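Long-range contacts in VESB protease (Vibrio cholerae, PDB 4LK4), which probably hydrolyses peptide bonds in other proteins as a secreted serine endopeptidase of the trypsin-like S1 family: residues A55-D59 / I89-Y95; E21-I25 / I154-V158. The protein carries 1 engineered substitution. All blocks are in the same frame, centred on the assembly; numbering follows the deposited sequence.

Both contacts belong to the trypsin-like part of the chain, with centres 24 Å apart and nearest atoms about 12 Å apart. Along the sequence the order is 21-25, 55-59, 89-95, 154-158: contact 2 brackets contact 1. Contact 1 stays within the first, six-stranded barrel, tying the loop after strand 50-53 to the end of strand 82-91, close to the likely catalytic centre and to the Ig-like domain, which meets the 89-95 segment through strand 248-258. Contact 2 bridges the two barrels, linking the lead-in to strand 25-30 of the first with strand 156-162 of the second. Contact 1 thus ties together one barrel beside the presumed active site; contact 2 joins the two halves of the protease.

Contact 1. Residues A55-D59 / I89-Y95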
# COMPACT_ATOMS: atom_id res chain seq x y z
N ALA A 55 -3.52 3.29 0.70
CA ALA A 55 -4.55 2.27 1.03
C ALA A 55 -5.95 2.69 0.61
O ALA A 55 -6.75 1.86 0.19
CB ALA A 55 -4.56 1.92 2.50
N HIS A 56 -6.27 3.97 0.71
CA HIS A 56 -7.65 4.34 0.43
C HIS A 56 -8.05 4.20 -1.05
O HIS A 56 -9.23 4.17 -1.35
CB HIS A 56 -7.98 5.74 0.94
CG HIS A 56 -7.57 6.82 0.02
ND1 HIS A 56 -6.37 7.48 0.15
CD2 HIS A 56 -8.21 7.37 -1.04
CE1 HIS A 56 -6.29 8.40 -0.79
NE2 HIS A 56 -7.38 8.35 -1.53
N CYS A 57 -7.09 4.08 -1.97
CA CYS A 57 -7.38 3.69 -3.36
C CYS A 57 -8.19 2.39 -3.45
O CYS A 57 -8.82 2.11 -4.48
CB CYS A 57 -6.07 3.50 -4.13
SG CYS A 57 -5.13 5.04 -4.32
N PHE A 58 -8.16 1.57 -2.40
CA PHE A 58 -8.85 0.30 -2.42
C PHE A 58 -9.99 0.20 -1.43
O PHE A 58 -10.48 -0.88 -1.21
CB PHE A 58 -7.85 -0.84 -2.23
CG PHE A 58 -6.69 -0.77 -3.15
CD1 PHE A 58 -6.85 -1.09 -4.47
CD2 PHE A 58 -5.47 -0.37 -2.71
CE1 PHE A 58 -5.81 -1.01 -5.34
CE2 PHE A 58 -4.42 -0.29 -3.58
CZ PHE A 58 -4.59 -0.59 -4.91
N ASP A 59 -10.46 1.31 -0.86
CA ASP A 59 -11.62 1.26 0.06
C ASP A 59 -12.74 0.40 -0.53
O ASP A 59 -13.38 -0.40 0.18
CB ASP A 59 -12.18 2.66 0.38
CG ASP A 59 -11.29 3.48 1.35
OD1 ASP A 59 -10.57 2.91 2.20
OD2 ASP A 59 -11.35 4.74 1.27
N ILE A 89 -3.49 -7.54 -2.49
CA ILE A 89 -3.36 -6.23 -1.90
C ILE A 89 -3.09 -6.38 -0.38
O ILE A 89 -3.76 -7.14 0.30
CB ILE A 89 -4.60 -5.39 -2.21
CG1 ILE A 89 -4.57 -5.02 -3.71
CG2 ILE A 89 -4.58 -4.08 -1.42
CD1 ILE A 89 -5.79 -4.27 -4.23
N TYR A 90 -2.08 -5.67 0.11
CA TYR A 90 -1.83 -5.57 1.54
C TYR A 90 -2.03 -4.12 1.94
O TYR A 90 -1.36 -3.25 1.42
CB TYR A 90 -0.41 -6.05 1.91
CG TYR A 90 -0.15 -7.41 1.33
CD1 TYR A 90 0.37 -7.56 0.06
CD2 TYR A 90 -0.48 -8.54 2.02
CE1 TYR A 90 0.56 -8.82 -0.49
CE2 TYR A 90 -0.26 -9.79 1.50
CZ TYR A 90 0.25 -9.93 0.23
OH TYR A 90 0.42 -11.21 -0.28
N ARG A 91 -2.97 -3.86 2.84
CA ARG A 91 -3.13 -2.52 3.37
C ARG A 91 -2.65 -2.47 4.79
O ARG A 91 -2.65 -3.47 5.48
CB ARG A 91 -4.60 -2.14 3.36
CG ARG A 91 -5.23 -2.17 1.98
CD ARG A 91 -6.74 -2.23 2.14
NE ARG A 91 -7.34 -0.95 1.86
CZ ARG A 91 -8.47 -0.48 2.39
NH1 ARG A 91 -9.16 -1.16 3.30
NH2 ARG A 91 -8.89 0.73 1.99
N HIS A 92 -2.26 -1.30 5.27
CA HIS A 92 -1.84 -1.21 6.65
C HIS A 92 -3.01 -1.59 7.54
O HIS A 92 -4.11 -1.13 7.34
CB HIS A 92 -1.37 0.18 7.01
CG HIS A 92 -0.41 0.19 8.15
ND1 HIS A 92 -0.82 0.09 9.46
CD2 HIS A 92 0.94 0.23 8.19
CE1 HIS A 92 0.23 0.09 10.26
NE2 HIS A 92 1.32 0.17 9.51
N LEU A 93 -2.77 -2.46 8.52
CA LEU A 93 -3.86 -2.95 9.35
C LEU A 93 -4.34 -1.91 10.37
O LEU A 93 -5.42 -2.07 10.95
CB LEU A 93 -3.45 -4.26 10.03
CG LEU A 93 -3.33 -5.44 9.05
CD1 LEU A 93 -2.94 -6.69 9.83
CD2 LEU A 93 -4.63 -5.70 8.31
N SER A 94 -3.55 -0.84 10.55
CA SER A 94 -3.96 0.36 11.31
C SER A 94 -4.47 1.50 10.40
O SER A 94 -4.76 2.60 10.88
CB SER A 94 -2.80 0.84 12.21
OG SER A 94 -2.45 -0.19 13.14
N TYR A 95 -4.62 1.24 9.11
CA TYR A 95 -5.29 2.20 8.23
C TYR A 95 -6.66 2.49 8.78
O TYR A 95 -7.39 1.57 9.16
CB TYR A 95 -5.42 1.66 6.81
CG TYR A 95 -6.38 2.42 5.94
CD1 TYR A 95 -6.15 3.76 5.61
CD2 TYR A 95 -7.50 1.81 5.43
CE1 TYR A 95 -7.02 4.45 4.78
CE2 TYR A 95 -8.38 2.48 4.63
CZ TYR A 95 -8.14 3.80 4.30
OH TYR A 95 -9.07 4.43 3.52
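Ala55 begins the segment with its carbonyl turned to Arg91: NH2 donates to Ala55 O at 3.0 Å and NE adds a weak hydrogen bond to the same oxygen at 3.3 Å. Ala55 CB sits over the face of the Tyr95 ring, 4.0 Å from the centroid, a CH-pi contact. His56 brings CB to 3.1 Å from Tyr95 OH, but its imidazole leads away, and ND1 is hydrogen-bonded to Asp103. Cys57, on the short 3-10 turn, is disulfide-bonded to Cys41. Phe58 receives Ile89 CD1 over its ring face, 3.6 Å from the centroid; its O lies over the Arg91 guanidinium. On Asp59, OD1 accepts from Tyr95 OH at 2.5 Å and forms a salt bridge with Arg91 NH2 at 2.8 Å. The Ala-His-Cys sequence and His56-Asp103 pair are consistent with a trypsin-type triad, so His56 is probably catalytic. Arg91 NH2 serves both a carbonyl and a carboxylate: a hydrogen bond and a salt bridge together hold the turn to the end of strand 82-91.

Contact 2. Residues E21-I25 / I154-V158; sequences EWPSI and ILQEV
Leu155, Trp22 and Glu157 carry this contact, in which a turn packs by side chains against the lead-in and first residues of strand 156-162. Residues 22-25 form a type I beta turn, closed weakly by Ile25 N to Trp22 O at 3.5 Å. The backbones stay apart, the nearest CA pair being Ile25 and Leu155 at 9.1 Å. Leu155 (phi/psi -58/126, chi1 t, chi2 p) points toward the turn, placing CD2 3.9 Å from Trp22 CB and CD1 4.0 Å from Ile25 CG1. Trp22 (phi/psi -134/58, chi1 m, chi2 94°) presents its indole edge to Glu157, NE1 donating a weak hydrogen bond to OE1 at 3.2 Å. Glu157, in extended backbone (chi1 p, chi2 t), also points toward the turn. Glu21 OE1 comes within 4.2 Å of Glu157 OE2, and two waters bridge the like charges: water 1 (O) donates to Glu157 OE1 at 2.5 Å and weakly to Glu21 OE1 at 3.3 Å, water 2 (O) to Glu157 OE2 at 2.7 Å and Glu21 OE1 at 3.2 Å. Such packing joins the two barrels of a chymotrypsin-type fold: Trp22, ahead of strand 25-30, reaches strand 134-139, which pairs with 156-162, and strand 202-205 beyond.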
# COMPACT_ATOMS: atom_id res chain seq x y z
N GLU A 21 12.16 10.53 -17.11
CA GLU A 21 12.46 10.86 -15.71
C GLU A 21 11.57 10.09 -14.74
O GLU A 21 11.79 10.12 -13.52
CB GLU A 21 12.33 12.38 -15.45
CG GLU A 21 13.51 13.21 -15.99
CD GLU A 21 13.22 14.72 -16.12
OE1 GLU A 21 12.62 15.32 -15.21
OE2 GLU A 21 13.60 15.31 -17.15
N TRP A 22 10.58 9.38 -15.27
CA TRP A 22 9.65 8.65 -14.42
C TRP A 22 9.40 7.22 -14.92
O TRP A 22 8.27 6.85 -15.19
CB TRP A 22 8.35 9.43 -14.34
CG TRP A 22 8.48 10.78 -13.71
CD1 TRP A 22 8.67 11.97 -14.34
CD2 TRP A 22 8.38 11.07 -12.33
NE1 TRP A 22 8.71 12.99 -13.43
CE2 TRP A 22 8.55 12.46 -12.18
CE3 TRP A 22 8.20 10.29 -11.18
CZ2 TRP A 22 8.53 13.08 -10.94
CZ3 TRP A 22 8.17 10.91 -9.97
CH2 TRP A 22 8.34 12.29 -9.85
N PRO A 23 10.47 6.42 -15.05
CA PRO A 23 10.26 5.06 -15.54
C PRO A 23 9.60 4.16 -14.51
O PRO A 23 9.00 3.14 -14.88
CB PRO A 23 11.67 4.59 -15.92
CG PRO A 23 12.58 5.39 -15.04
CD PRO A 23 11.88 6.69 -14.73
N SER A 24 9.66 4.56 -13.23
CA SER A 24 9.08 3.75 -12.16
C SER A 24 7.67 4.16 -11.73
O SER A 24 7.13 3.59 -10.79
CB SER A 24 10.02 3.75 -10.94
OG SER A 24 11.25 3.06 -11.21
N ILE A 25 7.06 5.13 -12.39
CA ILE A 25 5.69 5.53 -12.05
C ILE A 25 4.71 4.40 -12.37
O ILE A 25 4.96 3.57 -13.24
CB ILE A 25 5.25 6.75 -12.87
CG1 ILE A 25 4.00 7.42 -12.31
CG2 ILE A 25 4.95 6.35 -14.30
CD1 ILE A 25 4.18 8.03 -10.94
N ILE A 154 -1.95 12.29 -19.97
CA ILE A 154 -0.50 12.47 -19.91
C ILE A 154 -0.05 12.67 -18.46
O ILE A 154 -0.61 13.49 -17.70
CB ILE A 154 -0.09 13.70 -20.76
CG1 ILE A 154 -0.66 13.61 -22.17
CG2 ILE A 154 1.43 13.91 -20.80
CD1 ILE A 154 0.12 12.74 -23.13
N LEU A 155 1.00 11.95 -18.09
CA LEU A 155 1.58 12.08 -16.77
C LEU A 155 2.04 13.52 -16.52
O LEU A 155 2.76 14.09 -17.31
CB LEU A 155 2.75 11.09 -16.63
CG LEU A 155 3.52 11.09 -15.32
CD1 LEU A 155 2.62 10.63 -14.17
CD2 LEU A 155 4.74 10.21 -15.44
N GLN A 156 1.56 14.10 -15.43
CA GLN A 156 1.98 15.41 -14.99
C GLN A 156 2.96 15.36 -13.81
O GLN A 156 3.01 14.39 -13.05
CB GLN A 156 0.79 16.20 -14.50
CG GLN A 156 -0.40 16.28 -15.43
CD GLN A 156 -0.08 17.16 -16.59
OE1 GLN A 156 0.16 18.36 -16.44
NE2 GLN A 156 0.04 16.54 -17.74
N GLU A 157 3.72 16.44 -13.64
CA GLU A 157 4.54 16.63 -12.46
C GLU A 157 4.39 18.06 -11.96
O GLU A 157 3.94 18.92 -12.69
CB GLU A 157 6.00 16.26 -12.73
CG GLU A 157 6.62 16.86 -13.98
CD GLU A 157 8.12 16.63 -14.09
OE1 GLU A 157 8.72 16.21 -13.08
OE2 GLU A 157 8.73 16.86 -15.16
N VAL A 158 4.73 18.30 -10.71
CA VAL A 158 4.75 19.65 -10.15
C VAL A 158 5.65 19.70 -8.92
O VAL A 158 5.81 18.70 -8.19
CB VAL A 158 3.33 20.11 -9.80
CG1 VAL A 158 2.73 19.24 -8.70
CG2 VAL A 158 3.29 21.59 -9.42
O HOH W 1 11.12 16.22 -12.39
O HOH W 2 11.12 18.17 -15.38